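Local atomic coordinates of tail spike protein gp49 (Pseudomonas phage LKA1, PDB entry 4RU4), a protein that probably acts as the lyase that cleaves the O-specific polysaccharide of its Pseudomonas host, working as the trimeric tailspike of the phage during entry. Residues P544-T549 with A563-T568; A532-R537 with A573-F578; V15-F20 with H71-D76. One frame throughout, in Å; residues are numbered along the deposited sequence.

Contact 1 of 3, residues P544-T549 with A563-T568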
loop_
_atom_site.group_PDB
_atom_site.type_symbol
_atom_site.label_atom_id
_atom_site.label_comp_id
_atom_site.label_asym_id
_atom_site.label_seq_id
_atom_site.Cartn_x
_atom_site.Cartn_y
_atom_site.Cartn_z
ATOM N N PRO B 544 16.195 -18.921 29.411
ATOM C CA PRO B 544 15.358 -17.728 29.444
ATOM C C PRO B 544 15.169 -17.210 30.871
ATOM O O PRO B 544 15.556 -17.878 31.848
ATOM C CB PRO B 544 14.032 -18.241 28.885
ATOM C CG PRO B 544 14.009 -19.722 29.312
ATOM C CD PRO B 544 15.431 -20.151 29.119
ATOM N N THR B 545 14.621 -16.006 30.976
ATOM C CA THR B 545 14.233 -15.438 32.262
ATOM C C THR B 545 12.920 -16.070 32.675
ATOM O O THR B 545 11.934 -15.950 31.970
ATOM C CB THR B 545 14.101 -13.912 32.127
ATOM O OG1 THR B 545 15.354 -13.399 31.636
ATOM C CG2 THR B 545 13.786 -13.225 33.466
ATOM N N VAL B 546 12.933 -16.775 33.806
ATOM C CA VAL B 546 11.799 -17.598 34.243
ATOM C C VAL B 546 11.137 -17.053 35.517
ATOM O O VAL B 546 11.838 -16.687 36.476
ATOM C CB VAL B 546 12.306 -19.049 34.525
ATOM C CG1 VAL B 546 11.195 -19.929 35.126
ATOM C CG2 VAL B 546 12.861 -19.669 33.214
ATOM N N GLN B 547 9.804 -16.996 35.534
ATOM C CA GLN B 547 9.059 -16.739 36.779
ATOM C C GLN B 547 8.212 -17.934 37.165
ATOM O O GLN B 547 7.679 -18.635 36.302
ATOM C CB GLN B 547 8.151 -15.507 36.627
ATOM C CG GLN B 547 8.876 -14.284 36.069
ATOM C CD GLN B 547 9.910 -13.732 37.037
ATOM O OE1 GLN B 547 9.816 -13.929 38.251
ATOM N NE2 GLN B 547 10.888 -13.008 36.502
ATOM N N VAL B 548 8.107 -18.192 38.464
ATOM C CA VAL B 548 7.192 -19.201 38.957
ATOM C C VAL B 548 6.458 -18.650 40.186
ATOM O O VAL B 548 7.083 -18.101 41.093
ATOM C CB VAL B 548 7.929 -20.515 39.353
ATOM C CG1 VAL B 548 6.907 -21.633 39.635
ATOM C CG2 VAL B 548 8.924 -20.962 38.270
ATOM N N THR B 549 5.143 -18.815 40.211
ATOM C CA THR B 549 4.332 -18.414 41.350
ATOM C C THR B 549 3.341 -19.519 41.693
ATOM O O THR B 549 2.787 -20.159 40.796
ATOM C CB THR B 549 3.577 -17.088 41.041
ATOM O OG1 THR B 549 4.529 -16.025 40.875
ATOM C CG2 THR B 549 2.584 -16.725 42.148
ATOM N N ALA B 563 8.045 -21.339 45.505
ATOM C CA ALA B 563 8.067 -21.745 44.116
ATOM C C ALA B 563 9.364 -21.282 43.457
ATOM O O ALA B 563 9.691 -20.095 43.504
ATOM C CB ALA B 563 6.854 -21.121 43.369
ATOM N N ILE B 564 10.069 -22.222 42.824
ATOM C CA ILE B 564 11.329 -21.959 42.123
ATOM C C ILE B 564 11.372 -22.790 40.850
ATOM O O ILE B 564 10.427 -23.506 40.537
ATOM C CB ILE B 564 12.550 -22.333 42.986
ATOM C CG1 ILE B 564 12.538 -23.843 43.281
ATOM C CG2 ILE B 564 12.559 -21.511 44.308
ATOM C CD1 ILE B 564 13.807 -24.372 44.038
ATOM N N ALA B 565 12.458 -22.668 40.098
ATOM C CA ALA B 565 12.730 -23.607 39.014
ATOM C C ALA B 565 14.190 -24.045 39.149
ATOM O O ALA B 565 15.089 -23.211 39.211
ATOM C CB ALA B 565 12.516 -22.953 37.673
ATOM N N ASN B 566 14.430 -25.340 39.181
ATOM C CA ASN B 566 15.804 -25.826 39.304
ATOM C C ASN B 566 15.875 -27.238 38.793
ATOM O O ASN B 566 15.266 -28.094 39.401
ATOM C CB ASN B 566 16.261 -25.830 40.778
ATOM C CG ASN B 566 17.735 -26.220 40.923
ATOM O OD1 ASN B 566 18.511 -26.102 39.964
ATOM N ND2 ASN B 566 18.138 -26.651 42.115
ATOM N N PRO B 567 16.593 -27.479 37.671
ATOM C CA PRO B 567 17.311 -26.435 36.906
ATOM C C PRO B 567 16.433 -25.708 35.880
ATOM O O PRO B 567 15.230 -26.021 35.778
ATOM C CB PRO B 567 18.348 -27.236 36.131
ATOM C CG PRO B 567 17.612 -28.564 35.839
ATOM C CD PRO B 567 16.847 -28.836 37.130
ATOM N N THR B 568 17.041 -24.750 35.164
ATOM C CA THR B 568 16.476 -24.154 33.966
ATOM C C THR B 568 17.515 -24.327 32.875
ATOM O O THR B 568 18.710 -24.493 33.153
ATOM C CB THR B 568 16.134 -22.630 34.112
ATOM O OG1 THR B 568 17.327 -21.889 34.375
ATOM C CG2 THR B 568 15.127 -22.366 35.262
#
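Val548 of strand 545-549 points at strand 563-565 and packs against Ala563, Ile564 and Ala565. Its CB sits 4.1 Å from Ile564 O. The two methyls then divide the opposite strand between them. CG1 is anti to the backbone N (chi1 -170°) and meets the methyl carbon of Ala563, with CG1 and Ala563 CB 3.8 Å apart. CG2 lies beside the backbone N and comes over the peptide that follows Ile564. There Val548 CG2 is 3.7 Å from Ile564 O, and Val548 CG2 is 4.2 Å from Ala565 CB. Ala563 CB also rests near the backbone of the first strand, 3.8 Å from Val548 O.

The strands run roughly antiparallel, at 151°, but they belong to different sheets. Strand 545-551 pairs with strand 590-600, while strand 562-568 pairs with strand 572-578. Side chains from the two sheets meet face to face, consistent with a sandwich of the Ig-like type assigned to this region. Leu575 of strand 572-578 also packs on Val548.

Val546 continues the apolar row. Its CG1 touches Ala565 CB at 4.2 Å. After strand 563-565 the chain turns a corner at Asn566 and Pro567, with a cis peptide before the proline, and Thr568 comes back to the interface. Val546 CG2 and Thr568 CG2 lie 4.1 Å apart, the two side chains sliding past each other in opposite directions. The hydroxyl of Thr568 bonds instead to Asp552 of the second subunit. Thr549 OG1 is hydrogen-bonded to Gln547 of the third subunit.

Contact 2 of 3, residues A532-R537 with A573-F578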
loop_
_atom_site.group_PDB
_atom_site.type_symbol
_atom_site.label_atom_id
_atom_site.label_comp_id
_atom_site.label_asym_id
_atom_site.label_seq_id
_atom_site.Cartn_x
_atom_site.Cartn_y
_atom_site.Cartn_z
ATOM N N ALA B 532 8.025 -30.676 39.138
ATOM C CA ALA B 532 7.397 -31.131 37.904
ATOM C C ALA B 532 8.161 -30.552 36.720
ATOM O O ALA B 532 8.468 -29.364 36.683
ATOM C CB ALA B 532 5.940 -30.705 37.845
ATOM N N PRO B 533 8.466 -31.394 35.741
ATOM C CA PRO B 533 9.269 -30.886 34.634
ATOM C C PRO B 533 8.401 -30.202 33.590
ATOM O O PRO B 533 7.225 -30.540 33.419
ATOM C CB PRO B 533 9.932 -32.153 34.077
ATOM C CG PRO B 533 8.927 -33.230 34.338
ATOM C CD PRO B 533 8.222 -32.846 35.642
ATOM N N VAL B 534 8.991 -29.217 32.920
ATOM C CA VAL B 534 8.363 -28.513 31.811
ATOM C C VAL B 534 9.342 -28.559 30.642
ATOM O O VAL B 534 10.532 -28.368 30.839
ATOM C CB VAL B 534 8.093 -27.048 32.226
ATOM C CG1 VAL B 534 7.953 -26.149 31.034
ATOM C CG2 VAL B 534 6.842 -26.987 33.124
ATOM N N THR B 535 8.856 -28.856 29.437
ATOM C CA THR B 535 9.672 -28.711 28.236
ATOM C C THR B 535 9.027 -27.591 27.426
ATOM O O THR B 535 7.857 -27.686 27.091
ATOM C CB THR B 535 9.671 -30.011 27.394
ATOM O OG1 THR B 535 10.187 -31.098 28.166
ATOM C CG2 THR B 535 10.505 -29.849 26.126
ATOM N N PHE B 536 9.778 -26.538 27.115
ATOM C CA PHE B 536 9.205 -25.381 26.427
ATOM C C PHE B 536 8.741 -25.748 25.016
ATOM O O PHE B 536 9.403 -26.533 24.310
ATOM C CB PHE B 536 10.230 -24.257 26.304
ATOM C CG PHE B 536 10.838 -23.809 27.621
ATOM C CD1 PHE B 536 10.078 -23.746 28.787
ATOM C CD2 PHE B 536 12.185 -23.457 27.682
ATOM C CE1 PHE B 536 10.655 -23.314 29.991
ATOM C CE2 PHE B 536 12.760 -23.043 28.872
ATOM C CZ PHE B 536 11.997 -22.973 30.031
ATOM N N ARG B 537 7.632 -25.136 24.597
ATOM C CA ARG B 537 7.121 -25.325 23.249
ATOM C C ARG B 537 8.169 -24.938 22.211
ATOM O O ARG B 537 8.254 -25.570 21.166
ATOM C CB ARG B 537 5.871 -24.487 23.038
ATOM C CG ARG B 537 5.194 -24.688 21.661
ATOM C CD ARG B 537 4.016 -23.674 21.487
ATOM N NE ARG B 537 3.444 -23.763 20.137
ATOM C CZ ARG B 537 2.524 -24.656 19.793
ATOM N NH1 ARG B 537 2.056 -25.515 20.699
ATOM N NH2 ARG B 537 2.068 -24.689 18.553
ATOM N N ALA B 573 12.573 -26.425 32.107
ATOM C CA ALA B 573 12.834 -26.111 33.510
ATOM C C ALA B 573 12.167 -27.159 34.393
ATOM O O ALA B 573 11.159 -27.769 34.002
ATOM C CB ALA B 573 12.296 -24.724 33.863
ATOM N N THR B 574 12.721 -27.366 35.577
ATOM C CA THR B 574 12.048 -28.190 36.573
ATOM C C THR B 574 11.404 -27.312 37.638
ATOM O O THR B 574 12.084 -26.717 38.476
ATOM C CB THR B 574 12.988 -29.211 37.189
ATOM O OG1 THR B 574 13.416 -30.100 36.163
ATOM C CG2 THR B 574 12.263 -30.022 38.262
ATOM N N LEU B 575 10.079 -27.202 37.575
ATOM C CA LEU B 575 9.357 -26.348 38.495
ATOM C C LEU B 575 9.418 -27.016 39.859
ATOM O O LEU B 575 9.432 -28.249 39.949
ATOM C CB LEU B 575 7.903 -26.228 38.047
ATOM C CG LEU B 575 7.661 -25.711 36.631
ATOM C CD1 LEU B 575 6.139 -25.533 36.410
ATOM C CD2 LEU B 575 8.408 -24.402 36.389
ATOM N N GLY B 576 9.457 -26.219 40.918
ATOM C CA GLY B 576 9.524 -26.781 42.252
ATOM C C GLY B 576 8.773 -25.989 43.295
ATOM O O GLY B 576 8.685 -24.770 43.201
ATOM N N LEU B 577 8.242 -26.682 44.299
ATOM C CA LEU B 577 7.650 -26.025 45.459
ATOM C C LEU B 577 8.324 -26.622 46.701
ATOM O O LEU B 577 8.207 -27.826 46.930
ATOM C CB LEU B 577 6.139 -26.286 45.506
ATOM C CG LEU B 577 5.382 -25.606 46.659
ATOM C CD1 LEU B 577 5.360 -24.096 46.450
ATOM C CD2 LEU B 577 3.954 -26.165 46.818
ATOM N N PHE B 578 9.045 -25.793 47.466
ATOM C CA PHE B 578 9.948 -26.275 48.534
ATOM C C PHE B 578 9.623 -25.507 49.810
ATOM O O PHE B 578 9.549 -24.281 49.784
ATOM C CB PHE B 578 11.420 -25.967 48.196
ATOM C CG PHE B 578 12.039 -26.862 47.153
ATOM C CD1 PHE B 578 11.680 -26.761 45.819
ATOM C CD2 PHE B 578 13.030 -27.781 47.518
ATOM C CE1 PHE B 578 12.276 -27.567 44.845
ATOM C CE2 PHE B 578 13.622 -28.593 46.566
ATOM C CZ PHE B 578 13.238 -28.494 45.218
#
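Ala532 and Leu575 pair in an antiparallel beta ladder at one edge of a three-stranded sheet in the C-terminal Ig-like region. They form a hydrogen-bonded pair. Ala532 N gives its hydrogen to Leu575 O at 2.9 Å, and Leu575 N returns one to Ala532 O at 2.8 Å. Val534 and Ala573 make the second such pair. Val534 N donates to Ala573 O at 2.8 Å, and the return bond from Ala573 N to Val534 O is longer, at 3.1 Å. Pro533, which has no N-H, falls opposite Thr574 in the non-hydrogen-bonded pair between them, so the ladder loses no bond to the proline. The CA atoms of Pro533 and Thr574 are 4.3 Å apart.

Side chains of Ala532, Val534, Ala573 and Leu575 share one face of the sheet. On it Val534 CG2 reaches Leu575 CD1 at 3.7 Å, the two side chains crossing obliquely. Trp595 packs on both, and Val519 packs on Ala532 and Leu575, so this face looks toward strands 510-522 and 590-600.

Phe536 follows the end of the strand. Its CG is anti to the carbonyl carbon (chi1 -56°), and the ring carbon CZ comes 4.2 Å from Ala573 CB. Tyr540 meets the Phe536 ring with planes at about 80°, and Leu515 and Pro544 also touch that ring. Phe536 is further placed by a backbone bond to Ser571. Beyond it, Arg537 NH2 is hydrogen-bonded to Leu492 O.

Contact 3 of 3, residues V15-F20 with H71-D76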
loop_
_atom_site.group_PDB
_atom_site.type_symbol
_atom_site.label_atom_id
_atom_site.label_comp_id
_atom_site.label_asym_id
_atom_site.label_seq_id
_atom_site.Cartn_x
_atom_site.Cartn_y
_atom_site.Cartn_z
ATOM N N VAL B 15 3.028 14.011 -37.994
ATOM C CA VAL B 15 3.290 13.266 -39.230
ATOM C C VAL B 15 3.046 11.765 -39.102
ATOM O O VAL B 15 3.042 11.223 -38.001
ATOM C CB VAL B 15 4.738 13.472 -39.744
ATOM C CG1 VAL B 15 5.028 14.953 -39.935
ATOM C CG2 VAL B 15 5.749 12.845 -38.782
ATOM N N THR B 16 2.854 11.095 -40.233
ATOM C CA THR B 16 2.705 9.646 -40.232
ATOM C C THR B 16 3.779 9.020 -41.099
ATOM O O THR B 16 4.347 9.693 -41.961
ATOM C CB THR B 16 1.332 9.201 -40.764
ATOM O OG1 THR B 16 1.203 9.604 -42.135
ATOM C CG2 THR B 16 0.212 9.794 -39.918
ATOM N N PRO B 17 4.056 7.722 -40.893
ATOM C CA PRO B 17 4.977 7.014 -41.798
ATOM C C PRO B 17 4.459 7.038 -43.250
ATOM O O PRO B 17 5.259 7.145 -44.181
ATOM C CB PRO B 17 4.966 5.573 -41.254
ATOM C CG PRO B 17 4.548 5.707 -39.804
ATOM C CD PRO B 17 3.589 6.868 -39.781
ATOM N N ALA B 18 3.142 6.919 -43.438
ATOM C CA ALA B 18 2.534 6.987 -44.776
ATOM C C ALA B 18 2.953 8.227 -45.554
ATOM O O ALA B 18 3.229 8.151 -46.753
ATOM C CB ALA B 18 0.998 6.936 -44.682
ATOM N N GLN B 19 3.008 9.369 -44.871
ATOM C CA GLN B 19 3.391 10.628 -45.506
ATOM C C GLN B 19 4.810 10.575 -46.009
ATOM O O GLN B 19 5.195 11.376 -46.857
ATOM C CB GLN B 19 3.300 11.799 -44.526
ATOM C CG GLN B 19 1.904 12.163 -44.109
ATOM C CD GLN B 19 1.894 13.377 -43.196
ATOM O OE1 GLN B 19 2.788 13.551 -42.368
ATOM N NE2 GLN B 19 0.896 14.240 -43.366
ATOM N N PHE B 20 5.605 9.673 -45.437
ATOM C CA PHE B 20 6.985 9.526 -45.851
ATOM C C PHE B 20 7.178 8.261 -46.675
ATOM O O PHE B 20 8.313 7.795 -46.861
ATOM C CB PHE B 20 7.931 9.590 -44.648
ATOM C CG PHE B 20 7.979 10.945 -43.999
ATOM C CD1 PHE B 20 7.040 11.302 -43.052
ATOM C CD2 PHE B 20 8.937 11.887 -44.377
ATOM C CE1 PHE B 20 7.052 12.567 -42.460
ATOM C CE2 PHE B 20 8.955 13.173 -43.786
ATOM C CZ PHE B 20 8.014 13.498 -42.827
ATOM N N HIS B 71 2.722 9.921 -35.560
ATOM C CA HIS B 71 1.608 9.036 -35.302
ATOM C C HIS B 71 1.703 7.833 -36.231
ATOM O O HIS B 71 1.832 7.992 -37.441
ATOM C CB HIS B 71 0.259 9.728 -35.518
ATOM C CG HIS B 71 -0.896 8.792 -35.363
ATOM N ND1 HIS B 71 -1.255 8.254 -34.145
ATOM C CD2 HIS B 71 -1.730 8.244 -36.277
ATOM C CE1 HIS B 71 -2.273 7.427 -34.313
ATOM N NE2 HIS B 71 -2.582 7.405 -35.597
ATOM N N ILE B 72 1.647 6.637 -35.658
ATOM C CA ILE B 72 1.762 5.411 -36.437
ATOM C C ILE B 72 0.402 4.729 -36.472
ATOM O O ILE B 72 -0.020 4.147 -35.497
ATOM C CB ILE B 72 2.794 4.439 -35.810
ATOM C CG1 ILE B 72 4.171 5.098 -35.722
ATOM C CG2 ILE B 72 2.874 3.125 -36.610
ATOM C CD1 ILE B 72 5.288 4.133 -35.306
ATOM N N PRO B 73 -0.279 4.788 -37.623
ATOM C CA PRO B 73 -1.563 4.107 -37.840
ATOM C C PRO B 73 -1.370 2.616 -37.724
ATOM O O PRO B 73 -0.243 2.189 -37.966
ATOM C CB PRO B 73 -1.878 4.431 -39.310
ATOM C CG PRO B 73 -1.113 5.674 -39.586
ATOM C CD PRO B 73 0.173 5.510 -38.817
ATOM N N SER B 74 -2.420 1.861 -37.402
ATOM C CA SER B 74 -2.420 0.403 -37.507
ATOM C C SER B 74 -1.736 -0.043 -38.772
ATOM O O SER B 74 -2.012 0.473 -39.850
ATOM C CB SER B 74 -3.851 -0.171 -37.540
ATOM O OG SER B 74 -4.393 -0.198 -36.242
ATOM N N GLY B 75 -0.858 -1.023 -38.630
ATOM C CA GLY B 75 -0.112 -1.563 -39.744
ATOM C C GLY B 75 1.057 -2.336 -39.165
ATOM O O GLY B 75 1.271 -2.329 -37.945
ATOM N N ASP B 76 1.813 -3.006 -40.028
ATOM C CA ASP B 76 2.836 -3.927 -39.579
ATOM C C ASP B 76 4.086 -3.545 -40.349
ATOM O O ASP B 76 4.266 -3.938 -41.488
ATOM C CB ASP B 76 2.382 -5.367 -39.871
ATOM C CG ASP B 76 3.233 -6.415 -39.173
ATOM O OD1 ASP B 76 4.452 -6.220 -38.983
ATOM O OD2 ASP B 76 2.680 -7.467 -38.815
#
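Thr16 and Pro17, in an ST motif of the N-terminal loop, lie against His71, Ile72 and Pro73 at the first strands of the parallel beta-helix. Val15 O accepts a hydrogen bond from His71 N at 2.8 Å, almost straight (167° at the hydrogen). His71 O faces a group of carbon atoms. Thr16 CA makes a CA-H...O contact to it at 3.4 Å, and Pro17 CD lies 3.1 Å from the same His71 O. Thr16 CG2 sits at the edge of the His71 ring, near its plane.

Pro17 is the apolar part of the contact. Its CD meets Pro73 CD tip to tip at 3.8 Å. Its CG is 4.1 Å from Ile72 CG1, the two side chains crossing at about a right angle. Leu60 of helix 55-65 and Tyr77 pack on both Pro17 and Ile72.

The turn after Pro17 is held from within the loop. Thr16 OG1 stands between the backbone N and the carbonyl carbon (chi1 63°), where it accepts from Gln19 N at 3.3 Å. The glutamine reciprocates: its OE1 accepts from Thr16 N at 3.3 Å, with that N above the plane of the side-chain amide.

From the N terminus, contact 3 closes first. It brings residues 15-20 back to residues 71-76, around a loop that holds helices 38-44 and 55-65, where the beta-helix begins. The chain then runs through the coils of the helix to the C-terminal Ig-like region. There contact 2 closes a loop from 532-537 to 573-578, and contact 1 is nested inside it. Contact 2 joins neighbours within one sheet, whereas contact 1 joins that sheet to the one facing it. The two touch directly: Pro544 CG packs on Phe536 CE2. Contact 3 is in series with both, its centre about 83 Å from each of theirs.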